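Local coordinates for DUF4627 domain-containing protein (Bacteroides thetaiotaomicron, PDB 3SEE), which is of unknown function but, with its galactose-binding-domain-like fold, probably binds carbohydrate, at residues 15-20 with 61-66; 23-28 with 37-42; 109-114 with 162-167; 129-134 with 194-199; 143-148 with 173-178. All coordinates share one frame; numbering follows the deposited sequence. Where two conformers were deposited one is given.

Contact 1 of 5, residues 15-20 with 61-66; sequences EKFATE and NAMKID
Phe17 lies against Met63, a selenomethionine, in a Met-aromatic contact that pins the loop 15-20 to strand 61-66 of the larger sheet in this galactose-binding-domain-like sandwich. The apolar part is a crossing at about a right angle: Met63 CG stands over one face of the Phe17 ring, 3.7 Å from its centroid and offset toward the rim, which makes a CH-pi contact. Met63 SE follows at an oblique angle, 4.6 Å from the same centroid, because the bend at chi2 (-61°) turns SE back beside the ring. Trp36 also meets the ring, and Leu81 touches both side chains from strand 79-85. An alanine in place of Phe17 would probably leave Met63 CG and SE without the ring they rest on and open a gap between the loop and the strand.

The polar part runs through water and the side-chain amide of Asn61. One water donates to Lys16 O and accepts from Asn61 ND2; a second donates both to Ala18 O and to Asn61 OD1, so the two ends of the amide are tied to loop carbonyls on either side of Phe17. OD1 also accepts from Gln53 NE2 on the adjoining strand, which would further fix the turn of the amide. Phe17 O accepts a hydrogen bond from Trp51 NE1, and Asn61 CB sits 3.2 Å from Phe17 O.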
# COMPACT_ATOMS: atom_id res chain seq x y z
N GLU A 15 -0.92 -10.84 -10.64
CA GLU A 15 -0.02 -9.69 -10.61
C GLU A 15 -0.21 -8.71 -11.73
O GLU A 15 0.17 -7.56 -11.61
CB GLU A 15 1.42 -10.18 -10.56
CG GLU A 15 1.96 -10.82 -11.81
CD GLU A 15 1.48 -12.21 -12.14
OE1 GLU A 15 0.81 -12.92 -11.33
OE2 GLU A 15 1.84 -12.62 -13.29
N LYS A 16 -0.80 -9.18 -12.82
CA LYS A 16 -1.06 -8.31 -13.97
C LYS A 16 -2.55 -8.04 -14.15
O LYS A 16 -2.97 -7.47 -15.16
CB LYS A 16 -0.44 -8.88 -15.24
CG LYS A 16 1.09 -8.71 -15.25
CD LYS A 16 1.72 -9.39 -16.42
CE LYS A 16 3.20 -9.15 -16.50
NZ LYS A 16 3.95 -9.70 -15.32
N PHE A 17 -3.36 -8.41 -13.16
CA PHE A 17 -4.80 -8.14 -13.21
C PHE A 17 -5.44 -8.80 -14.42
O PHE A 17 -6.46 -8.36 -14.90
CB PHE A 17 -5.09 -6.65 -13.12
CG PHE A 17 -4.48 -6.03 -11.90
CD1 PHE A 17 -5.05 -6.21 -10.65
CD2 PHE A 17 -3.31 -5.31 -11.98
CE1 PHE A 17 -4.46 -5.69 -9.51
CE2 PHE A 17 -2.71 -4.81 -10.84
CZ PHE A 17 -3.29 -5.00 -9.61
N ALA A 18 -4.86 -9.91 -14.87
CA ALA A 18 -5.47 -10.65 -15.97
C ALA A 18 -6.84 -11.20 -15.62
O ALA A 18 -7.70 -11.33 -16.50
CB ALA A 18 -4.55 -11.77 -16.43
N THR A 19 -7.06 -11.52 -14.34
CA THR A 19 -8.37 -11.87 -13.80
C THR A 19 -9.03 -10.62 -13.23
O THR A 19 -8.42 -9.89 -12.44
CB THR A 19 -8.19 -12.95 -12.69
OG1 THR A 19 -7.59 -14.11 -13.29
CG2 THR A 19 -9.53 -13.35 -12.07
N GLU A 20 -10.28 -10.35 -13.63
CA GLU A 20 -11.02 -9.21 -13.14
C GLU A 20 -11.12 -9.22 -11.62
O GLU A 20 -11.36 -10.27 -10.99
CB GLU A 20 -12.43 -9.20 -13.77
CG GLU A 20 -13.29 -8.02 -13.33
CD GLU A 20 -14.61 -7.90 -14.08
OE1 GLU A 20 -14.94 -8.82 -14.84
OE2 GLU A 20 -15.27 -6.86 -13.95
N ASN A 61 -4.37 -4.76 -18.59
CA ASN A 61 -5.35 -4.74 -17.51
C ASN A 61 -4.73 -3.97 -16.35
O ASN A 61 -3.52 -4.00 -16.16
CB ASN A 61 -5.67 -6.16 -17.03
CG ASN A 61 -6.03 -7.09 -18.17
OD1 ASN A 61 -7.17 -7.12 -18.60
ND2 ASN A 61 -5.05 -7.84 -18.66
N ALA A 62 -5.56 -3.29 -15.57
CA ALA A 62 -5.10 -2.43 -14.49
C ALA A 62 -6.22 -2.20 -13.50
O ALA A 62 -7.39 -2.48 -13.79
CB ALA A 62 -4.61 -1.10 -15.05
N MSE A 63 -5.84 -1.66 -12.35
CA MSE A 63 -6.80 -1.10 -11.40
C MSE A 63 -6.72 0.40 -11.49
O MSE A 63 -5.62 0.97 -11.55
CB MSE A 63 -6.48 -1.50 -9.98
CG MSE A 63 -6.48 -3.02 -9.77
SE MSE A 63 -8.15 -3.90 -10.09
CE MSE A 63 -9.24 -3.05 -8.76
N LYS A 64 -7.86 1.08 -11.50
CA LYS A 64 -7.92 2.54 -11.53
C LYS A 64 -8.47 3.05 -10.20
O LYS A 64 -9.54 2.62 -9.76
CB LYS A 64 -8.81 3.02 -12.68
CG LYS A 64 -8.89 4.53 -12.79
CD LYS A 64 -9.88 5.00 -13.81
CE LYS A 64 -9.28 4.89 -15.20
NZ LYS A 64 -10.05 5.59 -16.26
N ILE A 65 -7.73 3.97 -9.60
CA ILE A 65 -8.12 4.66 -8.37
C ILE A 65 -8.49 6.07 -8.79
O ILE A 65 -7.63 6.90 -9.09
CB ILE A 65 -7.01 4.69 -7.31
CG1 ILE A 65 -6.53 3.27 -6.98
CG2 ILE A 65 -7.50 5.44 -6.05
CD1 ILE A 65 -5.33 3.21 -6.01
N ASP A 66 -9.78 6.34 -8.84
CA ASP A 66 -10.31 7.58 -9.41
C ASP A 66 -10.87 8.47 -8.32
O ASP A 66 -11.96 8.19 -7.80
CB ASP A 66 -11.37 7.25 -10.47
CG ASP A 66 -11.96 8.46 -11.16
OD1 ASP A 66 -11.77 9.59 -10.69
OD2 ASP A 66 -12.67 8.23 -12.17
O HOH W 1 -2.23 -7.00 -17.69
O HOH W 2 -8.08 -9.87 -18.81

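Contact 2 of 5, residues 23-28 with 37-42; sequences NKVTNP and FIMNNE
A single water grips four groups between segments 23-28 and 37-42: it accepts from Lys24 NZ and Asn40 N and donates to Val25 O and Asn41 OD1, the last two at 2.7 Å and 2.8 Å from its oxygen. Lys24 NZ also donates to Asn40 O at 3.0 Å, approaching from above the carbonyl plane; the chain is bent at chi4 (-89°), which turns NZ to that oxygen while CE rests against Asn40 CB. Asn40 ND2 is hydrogen-bonded to Thr47 O, a residue of the sodium site. Asn41 ND2 gives an N-H to Thr26 O at 2.9 Å, with that oxygen in the plane of the amide. The backbones meet as a short parallel pairing at the margin of the mixed sheet, where Ile38 N donates to Asn23 O (2.8 Å) and Val25 N to Ile38 O (3.1 Å). Lys24 and Ile38 point to one face of this sheet, Val25 to the other. Val25 CG2 meets Phe37 CD1 at 3.6 Å, and Pro28 CB approaches Phe37 CZ. In the conformer given, SE of Met39, a selenomethionine, lies near Val25 O. Phe80 of strand 79-85 touches Pro28, Phe37 and Met39.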
# COMPACT_ATOMS: atom_id res chain seq x y z
N ASN A 23 -13.86 -7.92 -5.87
CA ASN A 23 -14.11 -8.14 -4.44
C ASN A 23 -13.76 -6.96 -3.57
O ASN A 23 -12.65 -6.47 -3.55
CB ASN A 23 -13.41 -9.35 -3.89
CG ASN A 23 -13.99 -10.65 -4.40
OD1 ASN A 23 -15.15 -10.71 -4.83
ND2 ASN A 23 -13.20 -11.68 -4.34
N LYS A 24 -14.77 -6.50 -2.86
CA LYS A 24 -14.66 -5.43 -1.91
C LYS A 24 -14.77 -6.00 -0.51
O LYS A 24 -15.61 -6.87 -0.26
CB LYS A 24 -15.82 -4.48 -2.16
CG LYS A 24 -15.87 -3.31 -1.31
CD LYS A 24 -16.69 -2.21 -2.00
CE LYS A 24 -16.20 -0.91 -1.48
NZ LYS A 24 -16.90 -0.51 -0.32
N VAL A 25 -13.96 -5.50 0.41
CA VAL A 25 -14.11 -5.83 1.82
C VAL A 25 -14.25 -4.54 2.59
O VAL A 25 -13.77 -3.51 2.12
CB VAL A 25 -12.94 -6.67 2.38
CG1 VAL A 25 -12.85 -8.03 1.66
CG2 VAL A 25 -11.61 -5.93 2.29
N THR A 26 -14.83 -4.62 3.79
CA THR A 26 -14.92 -3.47 4.67
C THR A 26 -13.78 -3.41 5.67
O THR A 26 -13.58 -2.39 6.29
CB THR A 26 -16.26 -3.45 5.40
OG1 THR A 26 -16.36 -4.64 6.15
CG2 THR A 26 -17.42 -3.30 4.40
N ASN A 27 -13.03 -4.49 5.79
CA ASN A 27 -11.82 -4.52 6.63
C ASN A 27 -10.91 -5.59 6.05
O ASN A 27 -11.40 -6.68 5.71
CB ASN A 27 -12.15 -4.81 8.10
CG ASN A 27 -10.97 -4.65 9.03
OD1 ASN A 27 -10.01 -5.41 8.97
ND2 ASN A 27 -11.04 -3.66 9.93
N PRO A 28 -9.60 -5.31 5.95
CA PRO A 28 -8.66 -6.32 5.45
C PRO A 28 -8.71 -7.66 6.19
O PRO A 28 -8.37 -8.68 5.63
CB PRO A 28 -7.30 -5.63 5.62
CG PRO A 28 -7.62 -4.18 5.46
CD PRO A 28 -8.92 -4.01 6.17
N PHE A 37 -8.09 -7.22 -3.17
CA PHE A 37 -9.33 -6.68 -2.65
C PHE A 37 -9.37 -5.17 -2.81
O PHE A 37 -8.33 -4.51 -2.89
CB PHE A 37 -9.57 -7.10 -1.18
CG PHE A 37 -8.56 -6.58 -0.20
CD1 PHE A 37 -8.69 -5.33 0.35
CD2 PHE A 37 -7.50 -7.36 0.20
CE1 PHE A 37 -7.77 -4.88 1.30
CE2 PHE A 37 -6.59 -6.91 1.14
CZ PHE A 37 -6.74 -5.68 1.70
N ILE A 38 -10.58 -4.66 -2.86
CA ILE A 38 -10.85 -3.24 -2.91
C ILE A 38 -11.30 -2.77 -1.55
O ILE A 38 -12.29 -3.29 -1.00
CB ILE A 38 -11.91 -2.90 -3.96
CG1 ILE A 38 -11.41 -3.31 -5.34
CG2 ILE A 38 -12.27 -1.42 -3.88
CD1 ILE A 38 -12.53 -3.41 -6.40
N MSE A 39 -10.57 -1.83 -0.95
CA MSE A 39 -11.02 -1.10 0.23
C MSE A 39 -11.49 0.27 -0.21
O MSE A 39 -10.73 1.03 -0.81
CB MSE A 39 -9.91 -0.96 1.28
CG MSE A 39 -9.96 -2.04 2.34
SE MSE A 39 -11.35 -1.81 3.66
CE MSE A 39 -10.44 -0.50 4.68
N ASN A 40 -12.76 0.58 0.06
CA ASN A 40 -13.29 1.91 -0.17
C ASN A 40 -14.33 2.17 0.89
O ASN A 40 -15.53 1.94 0.71
CB ASN A 40 -13.88 2.06 -1.58
CG ASN A 40 -14.34 3.45 -1.88
OD1 ASN A 40 -14.30 4.33 -1.01
ND2 ASN A 40 -14.81 3.64 -3.11
N ASN A 41 -13.85 2.65 2.03
CA ASN A 41 -14.66 3.09 3.14
C ASN A 41 -14.77 4.61 3.19
O ASN A 41 -15.31 5.14 4.15
CB ASN A 41 -14.19 2.52 4.49
CG ASN A 41 -14.40 1.03 4.60
OD1 ASN A 41 -15.21 0.42 3.90
ND2 ASN A 41 -13.65 0.42 5.54
N GLU A 42 -14.29 5.31 2.17
CA GLU A 42 -14.61 6.72 2.03
C GLU A 42 -16.11 6.85 1.78
O GLU A 42 -16.75 5.92 1.28
CB GLU A 42 -13.80 7.36 0.90
CG GLU A 42 -12.31 7.47 1.17
CD GLU A 42 -11.95 8.61 2.09
OE1 GLU A 42 -12.64 9.64 2.06
OE2 GLU A 42 -10.90 8.54 2.74
O HOH W 3 -14.65 -1.00 1.57

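Contact 3 of 5, residues 109-114 with 162-167; sequences VSVYIK and VVVYYD
Tyr166 rises from strand 160-167 as the large bump of this interface, and its ring fills the groove between Val111 and Ile113 of strand 108-115. Ile113 CD1 sits over one face of the ring in a CH-pi contact, 4.2 Å from the centroid and displaced toward the CG-CD1 rim; its chi2 is extended (180°), which carries CD1 across the gap. Val111 passes alongside Tyr166, the two pointing opposite ways, and in the conformer given its CG1 lies 3.8 Å from Tyr166 CE1. The phenol oxygen comes close to the Val111 backbone; its hydrogen bond is to Ala147 O, in the loop before strand 149-152. Farther down, Val111 CG2 faces the smaller Val164. At the far end the bumps meet head on: Val109 CG1 and Val162 CG2 touch tip to tip at 3.8 Å. Every second residue points across, so Val109, Val111 and Ile113 face Val162, Val164 and Tyr166.

The segment axes are 9.1 Å apart at closest approach, a spacing that fits the two layers of a beta sandwich, and inclined by 27°. This is its hydrophobic core. Leu96 and Phe98 of strand 93-102 touch Val111, Phe98 also touches Val162, and Phe131 of strand 130-133 lies against Ile113.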
# COMPACT_ATOMS: atom_id res chain seq x y z
N VAL A 109 1.69 8.27 -6.07
CA VAL A 109 1.20 6.94 -5.76
C VAL A 109 2.00 6.43 -4.57
O VAL A 109 3.15 6.81 -4.38
CB VAL A 109 1.31 6.02 -6.98
CG1 VAL A 109 2.74 5.79 -7.41
CG2 VAL A 109 0.54 4.72 -6.76
N SER A 110 1.38 5.57 -3.78
CA SER A 110 1.87 5.26 -2.46
C SER A 110 1.68 3.80 -2.11
O SER A 110 0.83 3.12 -2.67
CB SER A 110 1.15 6.13 -1.44
OG SER A 110 1.20 7.51 -1.81
N VAL A 111 2.44 3.37 -1.12
CA VAL A 111 2.50 1.98 -0.66
C VAL A 111 2.66 1.94 0.86
O VAL A 111 3.41 2.75 1.40
CB VAL A 111 3.80 1.33 -1.19
CG1 VAL A 111 3.98 -0.09 -0.64
CG2 VAL A 111 3.80 1.35 -2.70
N TYR A 112 2.08 0.96 1.53
CA TYR A 112 2.52 0.52 2.84
C TYR A 112 2.22 -0.98 2.96
O TYR A 112 1.46 -1.53 2.15
CB TYR A 112 1.91 1.35 3.99
CG TYR A 112 0.40 1.31 4.14
CD1 TYR A 112 -0.23 0.22 4.72
CD2 TYR A 112 -0.38 2.34 3.67
CE1 TYR A 112 -1.60 0.18 4.86
CE2 TYR A 112 -1.77 2.31 3.79
CZ TYR A 112 -2.37 1.22 4.40
OH TYR A 112 -3.74 1.15 4.54
N ILE A 113 2.80 -1.62 3.98
CA ILE A 113 2.60 -3.05 4.21
C ILE A 113 2.35 -3.20 5.70
O ILE A 113 3.22 -2.92 6.53
CB ILE A 113 3.80 -3.89 3.74
CG1 ILE A 113 4.24 -3.53 2.31
CG2 ILE A 113 3.44 -5.40 3.83
CD1 ILE A 113 5.45 -4.35 1.79
N LYS A 114 1.13 -3.63 6.05
CA LYS A 114 0.61 -3.55 7.41
C LYS A 114 0.17 -4.92 7.91
O LYS A 114 -0.34 -5.75 7.18
CB LYS A 114 -0.57 -2.56 7.48
CG LYS A 114 -1.00 -2.21 8.89
CD LYS A 114 -2.08 -1.13 8.89
CE LYS A 114 -2.46 -0.67 10.28
NZ LYS A 114 -3.13 -1.74 11.08
N VAL A 162 7.41 2.09 -10.44
CA VAL A 162 7.43 2.47 -9.04
C VAL A 162 8.18 1.35 -8.32
O VAL A 162 7.85 0.18 -8.51
CB VAL A 162 6.03 2.66 -8.48
CG1 VAL A 162 6.10 3.17 -7.02
CG2 VAL A 162 5.21 3.62 -9.34
N VAL A 163 9.19 1.70 -7.51
CA VAL A 163 10.05 0.72 -6.84
C VAL A 163 10.31 1.17 -5.43
O VAL A 163 10.73 2.32 -5.23
CB VAL A 163 11.45 0.64 -7.46
CG1 VAL A 163 12.31 -0.36 -6.67
CG2 VAL A 163 11.33 0.24 -8.95
N VAL A 164 10.12 0.29 -4.44
CA VAL A 164 10.47 0.60 -3.08
C VAL A 164 10.92 -0.67 -2.37
O VAL A 164 10.26 -1.71 -2.47
CB VAL A 164 9.33 1.31 -2.33
CG1 VAL A 164 8.02 0.53 -2.37
CG2 VAL A 164 9.76 1.60 -0.86
N TYR A 165 12.01 -0.55 -1.61
CA TYR A 165 12.47 -1.63 -0.74
C TYR A 165 11.94 -1.47 0.67
O TYR A 165 11.94 -0.36 1.22
CB TYR A 165 14.01 -1.69 -0.70
CG TYR A 165 14.65 -2.41 -1.86
CD1 TYR A 165 14.59 -1.91 -3.13
CD2 TYR A 165 15.28 -3.64 -1.67
CE1 TYR A 165 15.16 -2.59 -4.20
CE2 TYR A 165 15.88 -4.31 -2.74
CZ TYR A 165 15.79 -3.77 -3.98
OH TYR A 165 16.36 -4.45 -5.04
N TYR A 166 11.53 -2.60 1.22
CA TYR A 166 11.12 -2.70 2.61
C TYR A 166 12.05 -3.65 3.36
O TYR A 166 12.59 -4.60 2.77
CB TYR A 166 9.64 -3.21 2.71
CG TYR A 166 8.65 -2.06 2.52
CD1 TYR A 166 8.19 -1.71 1.28
CD2 TYR A 166 8.25 -1.30 3.61
CE1 TYR A 166 7.33 -0.61 1.14
CE2 TYR A 166 7.44 -0.21 3.47
CZ TYR A 166 6.96 0.13 2.23
OH TYR A 166 6.15 1.23 2.02
N ASP A 167 12.18 -3.42 4.66
CA ASP A 167 12.92 -4.32 5.54
C ASP A 167 11.89 -5.04 6.42
O ASP A 167 11.37 -4.48 7.37
CB ASP A 167 13.91 -3.55 6.39
CG ASP A 167 14.86 -4.45 7.16
OD1 ASP A 167 14.61 -5.67 7.22
OD2 ASP A 167 15.87 -3.91 7.69

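Contact 4 of 5, residues 129-134 with 194-199; sequences TFFMRR and AILKDC
Thr129 begins the contact by meeting the tip of Ile195 with both its backbone and its side chain: Thr129 O lies 3.6 Å from Ile195 CD1, and Thr129 CG2 lies 4.2 Å from the same methyl. Its hydroxyl is engaged away from the helical turn, in a hydrogen bond with Glu118 OE1. At Phe130 the side chain points away and touches Ala147 and Ile175, while its backbone comes near Ile195 CD1, closest at the carbonyl carbon.

Phe131 carries most of the contact. Its ring and Ile195 approach tip to tip, and Ile195 CD1 sits almost exactly over the ring centre, 3.7 Å from the centroid and 7° off the normal, a clean CH-pi contact. Ile195 CG1 lies anti to the backbone N (chi1 -169°), and with chi2 also extended the methyl is projected over the ring, while CG1 lies 3.6 Å from Phe131 CZ and CG2 3.7 Å from Phe131 CE1. Leu196 CD2 approaches Phe131 CE1 obliquely at 3.9 Å. Cys199 SG comes in at the ring edge, in its plane, 4.0 Å from Phe131 CE2, a sulfur-aromatic contact.

The short, weakly bonded helix 194-197 precedes strand 199-204 of the mixed sheet, which Cys199 opens, whereas strand 130-133 belongs to the antiparallel one. Val171 of strand 170-172 touches both Phe131 and Ile195.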
# COMPACT_ATOMS: atom_id res chain seq x y z
N THR A 129 0.89 -1.57 13.01
CA THR A 129 2.21 -2.17 12.85
C THR A 129 2.53 -2.33 11.37
O THR A 129 1.77 -2.95 10.64
CB THR A 129 2.24 -3.57 13.50
OG1 THR A 129 1.68 -3.50 14.83
CG2 THR A 129 3.64 -4.12 13.56
N PHE A 130 3.64 -1.75 10.94
CA PHE A 130 4.01 -1.71 9.52
C PHE A 130 5.45 -2.18 9.34
O PHE A 130 6.29 -1.86 10.17
CB PHE A 130 3.95 -0.28 8.97
CG PHE A 130 2.65 0.44 9.15
CD1 PHE A 130 2.34 1.12 10.32
CD2 PHE A 130 1.74 0.50 8.11
CE1 PHE A 130 1.17 1.85 10.44
CE2 PHE A 130 0.57 1.23 8.22
CZ PHE A 130 0.29 1.88 9.38
N PHE A 131 5.77 -2.81 8.22
CA PHE A 131 7.18 -2.98 7.88
C PHE A 131 7.81 -1.63 7.51
O PHE A 131 7.16 -0.76 6.92
CB PHE A 131 7.35 -3.94 6.73
CG PHE A 131 6.95 -5.35 7.07
CD1 PHE A 131 7.57 -6.02 8.10
CD2 PHE A 131 5.95 -6.01 6.36
CE1 PHE A 131 7.20 -7.33 8.40
CE2 PHE A 131 5.57 -7.30 6.67
CZ PHE A 131 6.21 -7.97 7.68
N MSE A 132 9.06 -1.45 7.89
CA MSE A 132 9.76 -0.20 7.66
C MSE A 132 10.27 -0.09 6.24
O MSE A 132 10.94 -0.99 5.73
CB MSE A 132 10.94 -0.10 8.62
CG MSE A 132 11.56 1.30 8.65
SE MSE A 132 13.24 1.35 9.64
CE MSE A 132 14.44 0.91 8.18
N ARG A 133 10.02 1.05 5.61
CA ARG A 133 10.64 1.25 4.32
C ARG A 133 12.17 1.37 4.56
O ARG A 133 12.66 1.97 5.52
CB ARG A 133 9.99 2.39 3.53
CG ARG A 133 10.21 3.77 4.08
CD ARG A 133 9.44 4.85 3.30
NE ARG A 133 9.61 6.08 4.02
CZ ARG A 133 10.68 6.86 3.95
NH1 ARG A 133 11.68 6.57 3.14
NH2 ARG A 133 10.72 7.95 4.69
N ARG A 134 12.92 0.71 3.71
CA ARG A 134 14.32 0.50 3.98
C ARG A 134 15.13 1.77 4.11
O ARG A 134 16.04 1.86 4.93
CB ARG A 134 14.89 -0.38 2.89
CG ARG A 134 16.08 -1.04 3.22
CD ARG A 134 16.33 -2.25 2.35
NE ARG A 134 17.57 -2.74 2.88
CZ ARG A 134 18.70 -2.79 2.22
NH1 ARG A 134 18.77 -2.41 0.96
NH2 ARG A 134 19.75 -3.31 2.81
N ALA A 194 3.46 -11.62 14.46
CA ALA A 194 2.24 -11.85 13.72
C ALA A 194 2.29 -11.26 12.31
O ALA A 194 1.77 -11.85 11.37
CB ALA A 194 1.03 -11.28 14.48
N ILE A 195 2.92 -10.10 12.15
CA ILE A 195 2.93 -9.43 10.87
C ILE A 195 3.57 -10.29 9.78
O ILE A 195 3.19 -10.22 8.62
CB ILE A 195 3.59 -8.04 10.96
CG1 ILE A 195 3.36 -7.23 9.68
CG2 ILE A 195 5.07 -8.13 11.37
CD1 ILE A 195 3.86 -5.77 9.74
N LEU A 196 4.57 -11.11 10.13
CA LEU A 196 5.23 -11.94 9.15
C LEU A 196 4.29 -13.00 8.59
O LEU A 196 4.43 -13.42 7.44
CB LEU A 196 6.46 -12.61 9.76
CG LEU A 196 7.62 -11.69 10.15
CD1 LEU A 196 8.61 -12.47 11.02
CD2 LEU A 196 8.33 -11.07 8.94
N LYS A 197 3.35 -13.47 9.41
CA LYS A 197 2.43 -14.53 9.01
C LYS A 197 1.14 -14.03 8.37
O LYS A 197 0.43 -14.81 7.72
CB LYS A 197 2.06 -15.42 10.19
CG LYS A 197 3.24 -16.04 10.85
CD LYS A 197 2.81 -16.96 12.01
CE LYS A 197 3.95 -17.42 12.92
NZ LYS A 197 4.20 -16.62 14.19
N ASP A 198 0.80 -12.75 8.55
CA ASP A 198 -0.48 -12.24 8.06
C ASP A 198 -0.40 -10.72 7.97
O ASP A 198 -0.50 -10.01 8.98
CB ASP A 198 -1.61 -12.69 8.99
CG ASP A 198 -2.97 -12.40 8.44
OD1 ASP A 198 -3.09 -11.82 7.34
OD2 ASP A 198 -3.95 -12.76 9.13
N CYS A 199 -0.18 -10.25 6.75
CA CYS A 199 -0.08 -8.82 6.49
C CYS A 199 -0.75 -8.55 5.15
O CYS A 199 -1.19 -9.48 4.48
CB CYS A 199 1.40 -8.38 6.47
SG CYS A 199 2.38 -9.09 5.12

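Contact 5 of 5, residues 143-148 with 173-178; sequences NASGAQ and NAISSK
Two irregular loops, 143-148 and 173-178, run beside each other with CA atoms 4.8 Å apart at Ser145 and Ser177 and 5.4 Å at Ala147 and Ile175. Ser145 OG donates to Ile175 O at 2.7 Å, tilted 27° from the carbonyl plane. Ser145 OG itself accepts from Gln148 N at 2.9 Å, nearly straight at 174°. It also accepts from Ala147 N, 3.1 Å from Ser145 OG, which makes three bonds on the hydroxyl. This is an ST turn joined to an ST motif, a serine hydroxyl closing its own backbone while reaching to the neighbouring loop. An alanine at Ser145 would probably leave Ile175 O and the two backbone N-H groups without this partner and let the turn loosen from the facing loop. Ile175 CG1, anti to its backbone N (chi1 -158°), lies 4.2 Å from Ala147 CB. Ile175 CD1 comes to 3.4 Å from Gln148 OE1, while Gln148 NE2 hydrogen-bonds Asn150 OD1 and Gln206 OE1. Waters bridge the loops further: one accepts from Gly146 N and donates to Ala174 O and Ser176 O, while another bridges Asn143 OD1 and Ser177 OG. Ser177 CB rests 3.5 Å from Asn143 C.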
# COMPACT_ATOMS: atom_id res chain seq x y z
N ASN A 143 9.96 14.59 9.15
CA ASN A 143 8.60 14.79 8.71
C ASN A 143 8.02 13.70 7.82
O ASN A 143 6.86 13.80 7.40
CB ASN A 143 8.50 16.15 8.03
CG ASN A 143 8.79 17.27 8.99
OD1 ASN A 143 8.20 17.35 10.06
ND2 ASN A 143 9.69 18.17 8.60
N ALA A 144 8.78 12.65 7.58
CA ALA A 144 8.36 11.57 6.70
C ALA A 144 7.77 10.39 7.46
O ALA A 144 8.13 10.11 8.60
CB ALA A 144 9.54 11.07 5.87
N SER A 145 6.86 9.67 6.83
CA SER A 145 6.46 8.36 7.34
C SER A 145 7.60 7.35 7.23
O SER A 145 8.31 7.32 6.23
CB SER A 145 5.27 7.85 6.52
OG SER A 145 4.77 6.62 7.04
N GLY A 146 7.71 6.48 8.23
CA GLY A 146 8.60 5.35 8.15
C GLY A 146 7.96 4.12 7.51
O GLY A 146 8.65 3.14 7.24
N ALA A 147 6.64 4.17 7.34
CA ALA A 147 5.84 3.06 6.83
C ALA A 147 5.40 3.25 5.39
O ALA A 147 5.53 2.36 4.56
CB ALA A 147 4.59 2.86 7.72
N GLN A 148 4.86 4.43 5.11
CA GLN A 148 4.32 4.72 3.79
C GLN A 148 5.39 5.35 2.91
O GLN A 148 6.12 6.25 3.33
CB GLN A 148 3.15 5.68 3.90
CG GLN A 148 2.48 5.99 2.56
CD GLN A 148 1.11 6.62 2.69
OE1 GLN A 148 0.31 6.22 3.55
NE2 GLN A 148 0.82 7.60 1.84
N ASN A 173 5.68 1.44 14.55
CA ASN A 173 4.43 1.37 15.27
C ASN A 173 3.46 2.49 14.92
O ASN A 173 2.47 2.69 15.62
CB ASN A 173 4.69 1.33 16.79
CG ASN A 173 5.14 2.67 17.31
OD1 ASN A 173 5.48 3.55 16.52
ND2 ASN A 173 5.16 2.84 18.62
N ALA A 174 3.68 3.17 13.80
CA ALA A 174 2.79 4.24 13.36
C ALA A 174 3.12 4.60 11.93
O ALA A 174 4.23 4.34 11.46
CB ALA A 174 2.91 5.48 14.27
N ILE A 175 2.16 5.21 11.26
CA ILE A 175 2.35 5.73 9.92
C ILE A 175 2.77 7.20 9.93
O ILE A 175 3.22 7.74 8.92
CB ILE A 175 1.06 5.52 9.08
CG1 ILE A 175 1.33 5.53 7.58
CG2 ILE A 175 -0.00 6.54 9.47
CD1 ILE A 175 0.16 5.01 6.73
N SER A 176 2.66 7.82 11.09
CA SER A 176 2.94 9.24 11.25
C SER A 176 4.44 9.53 11.26
O SER A 176 5.27 8.64 11.45
CB SER A 176 2.29 9.74 12.53
OG SER A 176 2.59 8.89 13.62
N SER A 177 4.78 10.79 11.06
CA SER A 177 6.16 11.22 11.18
C SER A 177 6.66 11.20 12.60
O SER A 177 5.89 11.30 13.55
CB SER A 177 6.32 12.65 10.65
OG SER A 177 5.73 13.55 11.55
N LYS A 178 7.98 11.14 12.73
CA LYS A 178 8.61 11.21 14.06
C LYS A 178 8.31 12.56 14.71
O LYS A 178 7.94 12.61 15.88
CB LYS A 178 10.11 10.94 13.95
CG LYS A 178 10.85 11.06 15.28
CD LYS A 178 10.31 10.11 16.35
CE LYS A 178 11.22 10.02 17.58
NZ LYS A 178 11.48 11.32 18.21
O HOH W 4 5.83 16.13 10.74
O HOH W 5 9.82 10.57 10.55
O HOH W 6 6.00 6.23 10.41

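In the fold
All five contacts belong to one beta sandwich made of a mixed and an antiparallel sheet. Contact 3 lies nearest the middle, about 6 Å from the chain centre, and joins the two layers. Contacts 1 and 2 come first along the chain, contact 2 falling between the two segments of contact 1; they touch through Met63 and Ile38. Contact 3 alternates with both 4 and 5, while contact 5 falls between the segments of contact 4; their centres are 11 to 14 Å apart. They interlock through Arg133 with Ser145 and paired strands 130-133 and 160-167. Contacts 1 and 5 lie on opposite sides of the centre, about 28 Å apart, so the set spans the sandwich, with the sodium ion near contact 2.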